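Local atomic coordinates of putative laminarinase (Phanerochaete chrysosporium, PDB entry 2W39), a protein that probably hydrolyses beta-1,3-glucans such as laminarin, and lichenin-type mixed-linkage glucans, as an extracellular family 16 glycoside hydrolase of a white-rot fungus. Residues 19-24 with 73-78; 56-61 with 283-288; 92-97 with 175-180. All blocks are in the same frame, centred on the assembly; numbering follows the deposited sequence.

Contact 1 of 3, residues 19-24 with 73-78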
ATOM      1  N   THR A  19      -4.832 -13.815   5.489  1.00  7.07           N
ATOM      2  CA  THR A  19      -6.271 -13.927   5.623  1.00  7.98           C
ATOM      3  C   THR A  19      -6.914 -12.709   4.965  1.00  7.29           C
ATOM      4  O   THR A  19      -6.254 -11.701   4.698  1.00  7.75           O
ATOM      5  CB  THR A  19      -6.740 -14.018   7.076  1.00  9.36           C
ATOM      6  OG1 THR A  19      -6.459 -12.789   7.737  1.00 11.06           O
ATOM      7  CG2 THR A  19      -6.064 -15.161   7.790  1.00 11.48           C
ATOM      8  N   HIS A  20      -8.196 -12.824   4.663  1.00  6.54           N
ATOM      9  CA  HIS A  20      -9.001 -11.678   4.269  1.00  6.58           C
ATOM     10  C   HIS A  20      -9.692 -11.119   5.503  1.00  6.96           C
ATOM     11  O   HIS A  20     -10.334 -11.855   6.268  1.00  9.25           O
ATOM     12  CB  HIS A  20     -10.064 -12.107   3.258  1.00  7.03           C
ATOM     13  CG  HIS A  20      -9.541 -12.399   1.885  1.00  7.22           C
ATOM     14  ND1 HIS A  20      -8.541 -13.314   1.630  1.00  7.79           N
ATOM     15  CD2 HIS A  20      -9.932 -11.926   0.675  1.00  7.58           C
ATOM     16  CE1 HIS A  20      -8.326 -13.368   0.323  1.00  7.30           C
ATOM     17  NE2 HIS A  20      -9.163 -12.544  -0.281  1.00  8.19           N
ATOM     18  N   GLU A  21      -9.573  -9.816   5.714  1.00  6.32           N
ATOM     19  CA  GLU A  21     -10.190  -9.165   6.859  1.00  7.04           C
ATOM     20  C   GLU A  21     -11.593  -8.713   6.473  1.00  6.99           C
ATOM     21  O   GLU A  21     -11.756  -7.764   5.700  1.00  7.33           O
ATOM     22  CB  GLU A  21      -9.353  -7.976   7.288  1.00  7.09           C
ATOM     23  CG  GLU A  21      -7.925  -8.312   7.708  1.00  7.65           C
ATOM     24  CD  GLU A  21      -7.265  -7.096   8.303  1.00  7.10           C
ATOM     25  OE1 GLU A  21      -6.585  -6.352   7.563  1.00  7.31           O
ATOM     26  OE2 GLU A  21      -7.453  -6.884   9.530  1.00  8.88           O
ATOM     27  N   ALA A  22     -12.602  -9.388   7.023  1.00  7.60           N
ATOM     28  CA  ALA A  22     -13.990  -9.022   6.775  1.00  8.43           C
ATOM     29  C   ALA A  22     -14.400  -8.098   7.911  1.00  9.24           C
ATOM     30  O   ALA A  22     -15.042  -8.508   8.887  1.00 11.23           O
ATOM     31  CB  ALA A  22     -14.852 -10.262   6.719  1.00  9.65           C
ATOM     32  N   ILE A  23     -14.014  -6.838   7.775  1.00  8.82           N
ATOM     33  CA  ILE A  23     -14.150  -5.848   8.832  1.00  9.01           C
ATOM     34  C   ILE A  23     -14.840  -4.619   8.290  1.00  8.90           C
ATOM     35  O   ILE A  23     -14.741  -4.314   7.099  1.00  8.83           O
ATOM     36  CB  ILE A  23     -12.769  -5.457   9.448  1.00  9.18           C
ATOM     37  CG1 ILE A  23     -11.832  -4.808   8.404  1.00  9.08           C
ATOM     38  CG2 ILE A  23     -12.121  -6.664  10.106  1.00 10.81           C
ATOM     39  CD1 ILE A  23     -10.542  -4.261   8.982  1.00 10.29           C
ATOM     40  N   ALA A  24     -15.550  -3.909   9.165  1.00  9.37           N
ATOM     41  CA  ALA A  24     -15.969  -2.548   8.851  1.00  9.40           C
ATOM     42  C   ALA A  24     -14.720  -1.741   8.542  1.00  8.94           C
ATOM     43  O   ALA A  24     -13.716  -1.830   9.253  1.00  9.08           O
ATOM     44  CB  ALA A  24     -16.727  -1.941  10.021  1.00 10.38           C
ATOM     45  N   ARG A  73      -9.321  -6.829   1.672  1.00  5.05           N
ATOM     46  CA  ARG A  73      -8.225  -6.335   2.499  1.00  5.38           C
ATOM     47  C   ARG A  73      -7.549  -7.587   3.050  1.00  5.17           C
ATOM     48  O   ARG A  73      -8.122  -8.284   3.889  1.00  6.23           O
ATOM     49  CB  ARG A  73      -8.783  -5.452   3.616  1.00  5.47           C
ATOM     50  CG  ARG A  73      -7.748  -5.043   4.667  1.00  5.17           C
ATOM     51  CD  ARG A  73      -8.262  -3.919   5.508  1.00  7.41           C
ATOM     52  NE  ARG A  73      -7.480  -3.731   6.731  1.00  5.93           N
ATOM     53  CZ  ARG A  73      -7.364  -2.576   7.387  1.00  5.64           C
ATOM     54  NH1 ARG A  73      -7.839  -1.448   6.877  1.00  6.96           N
ATOM     55  NH2 ARG A  73      -6.701  -2.537   8.534  1.00  6.51           N
ATOM     56  N   ILE A  74      -6.375  -7.902   2.529  1.00  4.90           N
ATOM     57  CA  ILE A  74      -5.677  -9.103   2.951  1.00  5.57           C
ATOM     58  C   ILE A  74      -4.542  -8.754   3.881  1.00  5.21           C
ATOM     59  O   ILE A  74      -3.908  -7.708   3.741  1.00  5.55           O
ATOM     60  CB  ILE A  74      -5.223  -9.982   1.734  1.00  5.49           C
ATOM     61  CG1 ILE A  74      -4.098  -9.347   0.877  1.00  5.47           C
ATOM     62  CG2 ILE A  74      -6.442 -10.394   0.880  1.00  7.04           C
ATOM     63  CD1 ILE A  74      -3.434 -10.334  -0.072  1.00  6.57           C
ATOM     64  N   ARG A  75      -4.281  -9.627   4.842  1.00  5.22           N
ATOM     65  CA  ARG A  75      -3.322  -9.364   5.893  1.00  5.28           C
ATOM     66  C   ARG A  75      -2.450 -10.597   6.096  1.00  5.28           C
ATOM     67  O   ARG A  75      -2.956 -11.719   6.258  1.00  5.80           O
ATOM     68  CB  ARG A  75      -4.069  -9.054   7.195  1.00  6.34           C
ATOM     69  CG  ARG A  75      -3.128  -8.718   8.351  1.00  7.01           C
ATOM     70  CD  ARG A  75      -3.876  -8.469   9.636  1.00  7.80           C
ATOM     71  NE  ARG A  75      -4.441  -9.702  10.191  1.00  8.97           N
ATOM     72  CZ  ARG A  75      -5.193  -9.749  11.284  1.00 10.80           C
ATOM     73  NH1 ARG A  75      -5.520  -8.632  11.916  1.00 12.56           N
ATOM     74  NH2 ARG A  75      -5.622 -10.918  11.739  1.00 13.49           N
ATOM     75  N   SER A  76      -1.134 -10.412   6.120  1.00  5.01           N
ATOM     76  CA  SER A  76      -0.247 -11.556   6.368  1.00  5.71           C
ATOM     77  C   SER A  76      -0.540 -12.150   7.732  1.00  5.55           C
ATOM     78  O   SER A  76      -0.803 -11.432   8.693  1.00  6.13           O
ATOM     79  CB  SER A  76       1.235 -11.169   6.266  1.00  5.91           C
ATOM     80  OG  SER A  76       1.613 -10.227   7.262  1.00  5.15           O
ATOM     81  N   ILE A  77      -0.452 -13.468   7.832  1.00  6.16           N
ATOM     82  CA  ILE A  77      -0.596 -14.123   9.131  1.00  6.86           C
ATOM     83  C   ILE A  77       0.636 -13.797   9.991  1.00  6.75           C
ATOM     84  O   ILE A  77       0.514 -13.500  11.178  1.00  7.73           O
ATOM     85  CB  ILE A  77      -0.841 -15.640   8.960  1.00  8.06           C
ATOM     86  CG1 ILE A  77      -2.222 -15.872   8.337  1.00  8.56           C
ATOM     87  CG2 ILE A  77      -0.727 -16.364  10.309  1.00 10.22           C
ATOM     88  CD1 ILE A  77      -2.442 -17.282   7.823  1.00 11.26           C
ATOM     89  N   LYS A  78       1.820 -13.867   9.393  1.00  6.41           N
ATOM     90  CA  LYS A  78       3.030 -13.536  10.116  1.00  6.49           C
ATOM     91  C   LYS A  78       3.181 -12.045  10.349  1.00  6.05           C
ATOM     92  O   LYS A  78       2.610 -11.211   9.623  1.00  6.26           O
ATOM     93  CB  LYS A  78       4.236 -14.060   9.359  1.00  7.57           C
ATOM     94  CG  LYS A  78       4.313 -15.571   9.466  1.00  9.45           C
ATOM     95  CD  LYS A  78       5.355 -16.155   8.555  1.00 12.78           C
ATOM     96  CE  LYS A  78       6.749 -15.840   9.006  1.00 15.36           C
ATOM     97  NZ  LYS A  78       7.712 -16.647   8.192  1.00 17.05           N
TER
HETATM   98  O   HOH W   1      -4.050 -12.252   8.823  1.00 10.70           O
HETATM   99  O   HOH W   2     -11.353  -8.388   2.908  1.00  7.12           O

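Contact 2 of 3, residues 56-61 with 283-288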
ATOM      1  N   ALA A  56     -12.082  -5.024  -7.020  1.00  7.04           N
ATOM      2  CA  ALA A  56     -13.429  -4.569  -6.696  1.00  7.73           C
ATOM      3  C   ALA A  56     -14.476  -5.285  -7.519  1.00  6.66           C
ATOM      4  O   ALA A  56     -14.234  -5.665  -8.659  1.00  7.25           O
ATOM      5  CB  ALA A  56     -13.527  -3.090  -7.014  1.00  9.71           C
ATOM      6  N   ASP A  57     -15.667  -5.415  -6.959  1.00  6.81           N
ATOM      7  CA  ASP A  57     -16.847  -5.753  -7.746  1.00  7.35           C
ATOM      8  C   ASP A  57     -17.022  -4.701  -8.845  1.00  7.15           C
ATOM      9  O   ASP A  57     -17.044  -3.487  -8.563  1.00  7.41           O
ATOM     10  CB  ASP A  57     -18.038  -5.796  -6.777  1.00  8.11           C
ATOM     11  CG  ASP A  57     -19.393  -5.981  -7.468  1.00  8.14           C
ATOM     12  OD1 ASP A  57     -19.644  -5.323  -8.498  1.00  9.11           O
ATOM     13  OD2 ASP A  57     -20.219  -6.743  -6.904  1.00  8.61           O
ATOM     14  N   HIS A  58     -17.150  -5.175 -10.084  1.00  7.62           N
ATOM     15  CA  HIS A  58     -17.336  -4.258 -11.206  1.00  8.77           C
ATOM     16  C   HIS A  58     -18.602  -4.571 -12.005  1.00  9.07           C
ATOM     17  O   HIS A  58     -18.699  -4.207 -13.182  1.00  9.57           O
ATOM     18  CB  HIS A  58     -16.095  -4.214 -12.105  1.00  9.40           C
ATOM     19  CG  HIS A  58     -15.830  -5.492 -12.827  1.00 11.17           C
ATOM     20  ND1 HIS A  58     -15.108  -6.538 -12.292  1.00 14.68           N
ATOM     21  CD2 HIS A  58     -16.197  -5.883 -14.067  1.00 12.64           C
ATOM     22  CE1 HIS A  58     -15.053  -7.525 -13.175  1.00 13.40           C
ATOM     23  NE2 HIS A  58     -15.709  -7.152 -14.259  1.00 16.39           N
ATOM     24  N   THR A  59     -19.559  -5.225 -11.347  1.00  9.10           N
ATOM     25  CA  THR A  59     -20.796  -5.644 -12.013  1.00 10.85           C
ATOM     26  C   THR A  59     -22.074  -5.201 -11.308  1.00 11.10           C
ATOM     27  O   THR A  59     -23.096  -5.044 -11.958  1.00 12.11           O
ATOM     28  CB  THR A  59     -20.843  -7.183 -12.189  1.00 11.77           C
ATOM     29  OG1 THR A  59     -20.623  -7.799 -10.922  1.00 13.21           O
ATOM     30  CG2 THR A  59     -19.790  -7.670 -13.188  1.00 13.25           C
ATOM     31  N   THR A  60     -22.035  -5.026  -9.991  1.00 10.53           N
ATOM     32  CA  THR A  60     -23.239  -4.731  -9.202  1.00 10.34           C
ATOM     33  C   THR A  60     -23.459  -3.237  -9.110  1.00 10.58           C
ATOM     34  O   THR A  60     -22.529  -2.489  -8.786  1.00 10.25           O
ATOM     35  CB  THR A  60     -23.082  -5.267  -7.766  1.00 10.10           C
ATOM     36  OG1 THR A  60     -22.706  -6.647  -7.821  1.00 10.31           O
ATOM     37  CG2 THR A  60     -24.382  -5.134  -6.977  1.00 11.80           C
ATOM     38  N   THR A  61     -24.696  -2.817  -9.382  1.00 11.25           N
ATOM     39  CA  THR A  61     -25.127  -1.466  -9.053  1.00 11.55           C
ATOM     40  C   THR A  61     -25.661  -1.514  -7.624  1.00 11.82           C
ATOM     41  O   THR A  61     -26.584  -2.282  -7.328  1.00 13.19           O
ATOM     42  CB  THR A  61     -26.209  -0.975 -10.040  1.00 12.41           C
ATOM     43  OG1 THR A  61     -25.653  -0.936 -11.357  1.00 14.06           O
ATOM     44  CG2 THR A  61     -26.714   0.411  -9.659  1.00 13.92           C
ATOM     45  N   ALA A 283     -17.019   1.213 -14.192  1.00 10.28           N
ATOM     46  CA  ALA A 283     -15.889   2.119 -13.978  1.00 10.26           C
ATOM     47  C   ALA A 283     -14.833   1.523 -13.039  1.00 10.16           C
ATOM     48  O   ALA A 283     -13.774   2.116 -12.863  1.00 10.88           O
ATOM     49  CB  ALA A 283     -16.371   3.457 -13.440  1.00 10.57           C
ATOM     50  N   PHE A 284     -15.140   0.375 -12.436  1.00  8.59           N
ATOM     51  CA  PHE A 284     -14.219  -0.303 -11.526  1.00  8.57           C
ATOM     52  C   PHE A 284     -13.622  -1.566 -12.111  1.00  8.03           C
ATOM     53  O   PHE A 284     -12.956  -2.315 -11.400  1.00  7.87           O
ATOM     54  CB  PHE A 284     -14.900  -0.524 -10.167  1.00  8.72           C
ATOM     55  CG  PHE A 284     -15.269   0.766  -9.530  1.00  8.32           C
ATOM     56  CD1 PHE A 284     -16.576   1.232  -9.581  1.00  9.40           C
ATOM     57  CD2 PHE A 284     -14.285   1.592  -9.019  1.00 12.05           C
ATOM     58  CE1 PHE A 284     -16.891   2.476  -9.062  1.00  9.24           C
ATOM     59  CE2 PHE A 284     -14.598   2.827  -8.488  1.00 13.46           C
ATOM     60  CZ  PHE A 284     -15.906   3.266  -8.523  1.00 10.34           C
ATOM     61  N   ALA A 285     -13.793  -1.785 -13.418  1.00  8.46           N
ATOM     62  CA  ALA A 285     -13.161  -2.938 -14.068  1.00  8.91           C
ATOM     63  C   ALA A 285     -11.633  -2.906 -13.934  1.00  8.83           C
ATOM     64  O   ALA A 285     -10.997  -3.953 -13.864  1.00  9.74           O
ATOM     65  CB  ALA A 285     -13.581  -3.033 -15.530  1.00  9.99           C
ATOM     66  N   ASN A 286     -11.063  -1.707 -13.866  1.00  8.24           N
ATOM     67  CA  ASN A 286      -9.616  -1.561 -13.714  1.00  8.52           C
ATOM     68  C   ASN A 286      -9.177  -1.289 -12.285  1.00  6.88           C
ATOM     69  O   ASN A 286      -8.021  -0.966 -12.040  1.00  6.94           O
ATOM     70  CB  ASN A 286      -9.062  -0.538 -14.701  1.00 10.05           C
ATOM     71  CG  ASN A 286      -9.108  -1.055 -16.134  1.00 13.44           C
ATOM     72  OD1 ASN A 286      -8.884  -2.246 -16.380  1.00 16.90           O
ATOM     73  ND2 ASN A 286      -9.405  -0.172 -17.077  1.00 17.58           N
ATOM     74  N   ALA A 287     -10.094  -1.494 -11.344  1.00  6.45           N
ATOM     75  CA  ALA A 287      -9.792  -1.335  -9.923  1.00  6.12           C
ATOM     76  C   ALA A 287      -9.301  -2.667  -9.354  1.00  5.89           C
ATOM     77  O   ALA A 287      -9.974  -3.300  -8.537  1.00  6.26           O
ATOM     78  CB  ALA A 287     -11.017  -0.823  -9.184  1.00  6.56           C
ATOM     79  N   TYR A 288      -8.123  -3.084  -9.817  1.00  5.67           N
ATOM     80  CA  TYR A 288      -7.526  -4.341  -9.374  1.00  5.80           C
ATOM     81  C   TYR A 288      -6.035  -4.211  -9.139  1.00  5.65           C
ATOM     82  O   TYR A 288      -5.334  -3.458  -9.830  1.00  5.42           O
ATOM     83  CB  TYR A 288      -7.795  -5.498 -10.366  1.00  6.45           C
ATOM     84  CG  TYR A 288      -7.156  -5.382 -11.734  1.00  6.99           C
ATOM     85  CD1 TYR A 288      -5.923  -5.976 -12.012  1.00  7.21           C
ATOM     86  CD2 TYR A 288      -7.812  -4.709 -12.768  1.00  7.68           C
ATOM     87  CE1 TYR A 288      -5.350  -5.885 -13.291  1.00  7.63           C
ATOM     88  CE2 TYR A 288      -7.243  -4.605 -14.024  1.00  8.10           C
ATOM     89  CZ  TYR A 288      -6.017  -5.187 -14.274  1.00  7.99           C
ATOM     90  OH  TYR A 288      -5.449  -5.090 -15.523  1.00  9.75           O
TER
HETATM   91  O   HOH W   3     -12.546  -4.987 -10.679  1.00 10.45           O

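Contact 3 of 3, residues 92-97 with 175-180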
ATOM      1  N   MET A  92      -1.998  -1.733 -10.211  1.00  4.75           N
ATOM      2  CA  MET A  92      -2.672  -1.344  -8.972  1.00  4.82           C
ATOM      3  C   MET A  92      -4.044  -0.773  -9.313  1.00  5.06           C
ATOM      4  O   MET A  92      -4.300  -0.362 -10.449  1.00  5.52           O
ATOM      5  CB  MET A  92      -1.864  -0.312  -8.178  1.00  5.27           C
ATOM      6  CG  MET A  92      -1.847   1.090  -8.782  1.00  5.97           C
ATOM      7  SD  MET A  92      -1.158   2.362  -7.688  1.00  5.76           S
ATOM      8  CE  MET A  92       0.586   1.864  -7.636  1.00  6.28           C
ATOM      9  N   PRO A  93      -4.961  -0.757  -8.340  1.00  5.15           N
ATOM     10  CA  PRO A  93      -6.281  -0.245  -8.690  1.00  5.32           C
ATOM     11  C   PRO A  93      -6.260   1.180  -9.192  1.00  5.61           C
ATOM     12  O   PRO A  93      -5.543   2.045  -8.667  1.00  5.92           O
ATOM     13  CB  PRO A  93      -7.054  -0.339  -7.371  1.00  5.53           C
ATOM     14  CG  PRO A  93      -6.389  -1.502  -6.632  1.00  5.21           C
ATOM     15  CD  PRO A  93      -4.916  -1.341  -6.985  1.00  5.23           C
ATOM     16  N   GLN A  94      -7.128   1.433 -10.164  1.00  6.09           N
ATOM     17  CA  GLN A  94      -7.374   2.795 -10.637  1.00  6.80           C
ATOM     18  C   GLN A  94      -8.870   3.032 -10.788  1.00  6.66           C
ATOM     19  O   GLN A  94      -9.658   2.094 -10.844  1.00  7.16           O
ATOM     20  CB  GLN A  94      -6.622   3.094 -11.938  1.00  7.70           C
ATOM     21  CG  GLN A  94      -7.076   2.245 -13.107  1.00  8.64           C
ATOM     22  CD  GLN A  94      -6.397   2.650 -14.393  1.00  9.11           C
ATOM     23  OE1 GLN A  94      -5.186   2.495 -14.554  1.00  8.68           O
ATOM     24  NE2 GLN A  94      -7.178   3.173 -15.327  1.00 12.55           N
ATOM     25  N   GLY A  95      -9.221   4.312 -10.822  1.00  7.20           N
ATOM     26  CA  GLY A  95     -10.592   4.765 -10.994  1.00  7.72           C
ATOM     27  C   GLY A  95     -10.933   5.839  -9.977  1.00  7.29           C
ATOM     28  O   GLY A  95     -10.381   5.886  -8.874  1.00  7.20           O
ATOM     29  N   CYS A  96     -11.858   6.724 -10.349  1.00  7.84           N
ATOM     30  CA  CYS A  96     -12.406   7.677  -9.402  1.00  7.95           C
ATOM     31  C   CYS A  96     -12.944   6.959  -8.171  1.00  7.34           C
ATOM     32  O   CYS A  96     -13.653   5.957  -8.287  1.00  8.22           O
ATOM     33  CB  CYS A  96     -13.515   8.471 -10.070  1.00  9.19           C
ATOM     34  SG  CYS A  96     -12.873   9.848 -11.084  1.00 12.45           S
ATOM     35  N   GLY A  97     -12.576   7.478  -7.001  1.00  6.99           N
ATOM     36  CA  GLY A  97     -13.031   6.928  -5.742  1.00  6.87           C
ATOM     37  C   GLY A  97     -12.105   5.898  -5.140  1.00  6.56           C
ATOM     38  O   GLY A  97     -12.246   5.553  -3.968  1.00  6.79           O
ATOM     39  N   TYR A 175       2.617   5.690  -9.532  1.00  5.22           N
ATOM     40  CA  TYR A 175       1.260   5.516  -9.033  1.00  5.15           C
ATOM     41  C   TYR A 175       0.226   5.609 -10.149  1.00  5.48           C
ATOM     42  O   TYR A 175       0.433   6.300 -11.152  1.00  6.71           O
ATOM     43  CB  TYR A 175       0.959   6.617  -7.972  1.00  5.15           C
ATOM     44  CG  TYR A 175      -0.326   6.366  -7.240  1.00  4.88           C
ATOM     45  CD1 TYR A 175      -0.367   5.438  -6.196  1.00  4.97           C
ATOM     46  CD2 TYR A 175      -1.521   6.965  -7.640  1.00  5.42           C
ATOM     47  CE1 TYR A 175      -1.566   5.105  -5.563  1.00  5.61           C
ATOM     48  CE2 TYR A 175      -2.728   6.648  -7.010  1.00  5.65           C
ATOM     49  CZ  TYR A 175      -2.739   5.715  -5.983  1.00  5.36           C
ATOM     50  OH  TYR A 175      -3.903   5.363  -5.358  1.00  5.88           O
ATOM     51  N   GLY A 176      -0.896   4.927  -9.950  1.00  5.26           N
ATOM     52  CA  GLY A 176      -2.110   5.244 -10.681  1.00  5.54           C
ATOM     53  C   GLY A 176      -2.090   4.791 -12.123  1.00  5.83           C
ATOM     54  O   GLY A 176      -1.344   3.880 -12.507  1.00  5.88           O
ATOM     55  N   PRO A 177      -2.932   5.430 -12.951  1.00  6.20           N
ATOM     56  CA  PRO A 177      -2.935   5.141 -14.383  1.00  6.66           C
ATOM     57  C   PRO A 177      -1.539   5.198 -15.018  1.00  6.57           C
ATOM     58  O   PRO A 177      -1.243   4.388 -15.907  1.00  6.43           O
ATOM     59  CB  PRO A 177      -3.848   6.242 -14.944  1.00  7.32           C
ATOM     60  CG  PRO A 177      -4.847   6.467 -13.824  1.00  8.09           C
ATOM     61  CD  PRO A 177      -3.994   6.386 -12.565  1.00  7.10           C
ATOM     62  N   SER A 178      -0.690   6.122 -14.583  1.00  6.19           N
ATOM     63  CA  SER A 178       0.673   6.202 -15.130  1.00  6.43           C
ATOM     64  C   SER A 178       1.453   4.904 -14.842  1.00  6.22           C
ATOM     65  O   SER A 178       2.080   4.311 -15.723  1.00  6.50           O
ATOM     66  CB  SER A 178       1.399   7.382 -14.499  1.00  6.70           C
ATOM     67  OG  SER A 178       2.721   7.481 -14.977  1.00  7.44           O
ATOM     68  N   PHE A 179       1.433   4.465 -13.589  1.00  5.55           N
ATOM     69  CA  PHE A 179       2.052   3.202 -13.183  1.00  5.18           C
ATOM     70  C   PHE A 179       1.497   2.041 -14.000  1.00  5.02           C
ATOM     71  O   PHE A 179       2.248   1.198 -14.509  1.00  5.27           O
ATOM     72  CB  PHE A 179       1.762   3.050 -11.691  1.00  4.96           C
ATOM     73  CG  PHE A 179       2.169   1.734 -11.061  1.00  4.70           C
ATOM     74  CD1 PHE A 179       3.367   1.613 -10.358  1.00  5.62           C
ATOM     75  CD2 PHE A 179       1.277   0.664 -11.039  1.00  5.06           C
ATOM     76  CE1 PHE A 179       3.691   0.437  -9.680  1.00  5.63           C
ATOM     77  CE2 PHE A 179       1.591  -0.526 -10.346  1.00  5.49           C
ATOM     78  CZ  PHE A 179       2.789  -0.630  -9.681  1.00  5.49           C
ATOM     79  N   ASN A 180       0.173   1.988 -14.132  1.00  5.13           N
ATOM     80  CA  ASN A 180      -0.438   0.866 -14.829  1.00  5.84           C
ATOM     81  C   ASN A 180      -0.062   0.817 -16.310  1.00  5.63           C
ATOM     82  O   ASN A 180       0.206  -0.257 -16.868  1.00  6.60           O
ATOM     83  CB  ASN A 180      -1.950   0.893 -14.639  1.00  6.59           C
ATOM     84  CG  ASN A 180      -2.350   0.536 -13.225  1.00  5.58           C
ATOM     85  OD1 ASN A 180      -1.597  -0.149 -12.518  1.00  5.73           O
ATOM     86  ND2 ASN A 180      -3.524   0.986 -12.795  1.00  6.39           N
TER

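Contact 1 of 3, residues 19-24 with 73-78
Arg73 sets CG anti to its backbone N (chi1 172°) and runs extended as far as NE, while Glu21 places CG beside its own backbone N (chi1 -60°), and the two chains cross at an oblique angle with carboxylate and guanidinium meeting. They stand at the edge pairing of strands 18-20 and 69-76, antiparallel neighbours in one sheet of the GH16 beta sandwich. Thr19 and Arg75 form a hydrogen-bonded pair, each backbone N donating to the other's O; His20 and Ile74 follow as a non-hydrogen-bonded pair. Beyond the end of strand 18-20, Glu21 N still reaches Arg73 O at 2.8 Å in an almost straight bond.

Arg73 NE donates to Glu21 OE1 at 2.9 Å, the hydrogen-bonded part of their salt bridge; the oxygen lies in the guanidinium plane, while the nitrogen stands above the carboxylate plane. Ile23 CD1 packs over one guanidinium face, 3.8 Å from Arg73 NE. Glu21 OE2 is 3.5 Å from Arg75 NH1 but well out of that guanidinium's plane, a pairing of charges alone. Glu107 binds both arginines, through Arg75 NH1 and Arg73 NH2, completing a network in which the positive charges probably offset the closeness of the Glu21 and Glu107 carboxylates. Arg73 NH2 also donates to O6 of a bound beta-D-glucopyranose, so Glu21 lies in the second shell of the sugar site and is likely to steady this side chain.

Among the residues on the other side of the sheet, His20 has both ring nitrogens engaged, ND1 with Gln36 and NE2 with Thr45. Ile74 CG2 sits over the centre of this imidazole, 3.5 Å from the centroid and 7° off the ring normal.

Contact 2 of 3, residues 56-61 with 283-288
His58 CB presses against the peptide joining Phe284 to Ala285, 3.6 Å from Ala285 N, and its ring runs past Ala285, with CD2 4.1 Å from Ala285 CB. CG of His58 stands between the backbone N and the carbonyl carbon (chi1 67°), where it lies 3.9 Å from Ala285 CA. A second patch is formed by Ala56, whose CB meets Ala287 CB at 4.0 Å and also touches Phe284 CB. Polar bonds tie the same backbones together: Ala56 N donates to Ala287 O at 3.1 Å, with 166° at the hydrogen, and water 3 gives one proton to Ala56 O and the other to Phe284 O.

The partner segment is a type I beta turn from Phe284 to Ala287, closed by Ala287 N donating to Phe284 O, and Ala287 is itself the centre of an inverse gamma turn. This places the contact between two connecting loops of the beta sandwich, one leaving strand 51-55 and the other leading into strand 288-297, strands that pair antiparallel.

Further out, Asp57 shapes the loop that carries His58. Its OD1 takes Thr59 N in an Asx turn, on the anti side but tilted well out of the carboxylate plane, and Thr60 N on the syn lone pair at 2.8 Å, while OD2 uses its syn lone pair for Thr60 OG1. Arg69 adds a salt bridge to OD1, so this one oxygen has three partners. Under the alanine patch lies strand 246-253, with Leu251 touching both Ala56 and Ala287; the Phe284 side chain leads away to Tyr276 and Val277 of helix 273-279.

Contact 3 of 3, residues 92-97 with 175-180
The Phe179 ring carries Met92 CE over the centre of one face, 3.6 Å from its centroid, and has Asn180 OD1 at its edge. Met92 SD lies over a face of the Tyr175 ring, 3.5 Å from CE1, in a Met-aromatic contact. The thioether thus serves both rings, and SD also accepts a weak hydrogen bond from Gly176 N. Met92 bends at its last torsion (chi3 68°), which turns CE onto Phe179.

Beside this apolar part, the Asn180 amide grips the loop with three bonds. OD1 takes Met92 N on a lone pair at 2.8 Å, and ND2 donates to Met92 O and, almost straight (178°), to Gln94 OE1 at 2.9 Å. The Gln94 and Asn180 amide planes are only 17° apart. An alanine at Asn180 would probably leave Met92 N, Met92 O and Gln94 OE1 without these partners and set the Gln94 amide freer to turn.

Helix 176-181 is thereby joined to the connection between strands 83-89 and 98-105; Tyr175 reaches Pro100 of strand 98-105, and Met92 touches Trp289 of strand 288-297.

Contacts 2 and 3 adjoin, their centres about 13 Å apart: Asn286 O is 3.2 Å from Gln94 N, a probable hydrogen bond, and Phe284 CE2 packs 3.3 Å from Cys96 O. Along the chain, contact 3 is nested within the loop that contact 2 closes, while contacts 1 and 2 have alternating segments. Contact 1 stands apart, its centre about 20 Å from that of contact 2 and about 22 Å from that of contact 3, with nearest atoms about 9 and 10 Å away. It reaches the bound glucose directly: the Arg73 side chain is about 3 Å from it and about 4 Å from the gluconolactone, whereas Tyr175 of contact 3 is about 9 Å from each.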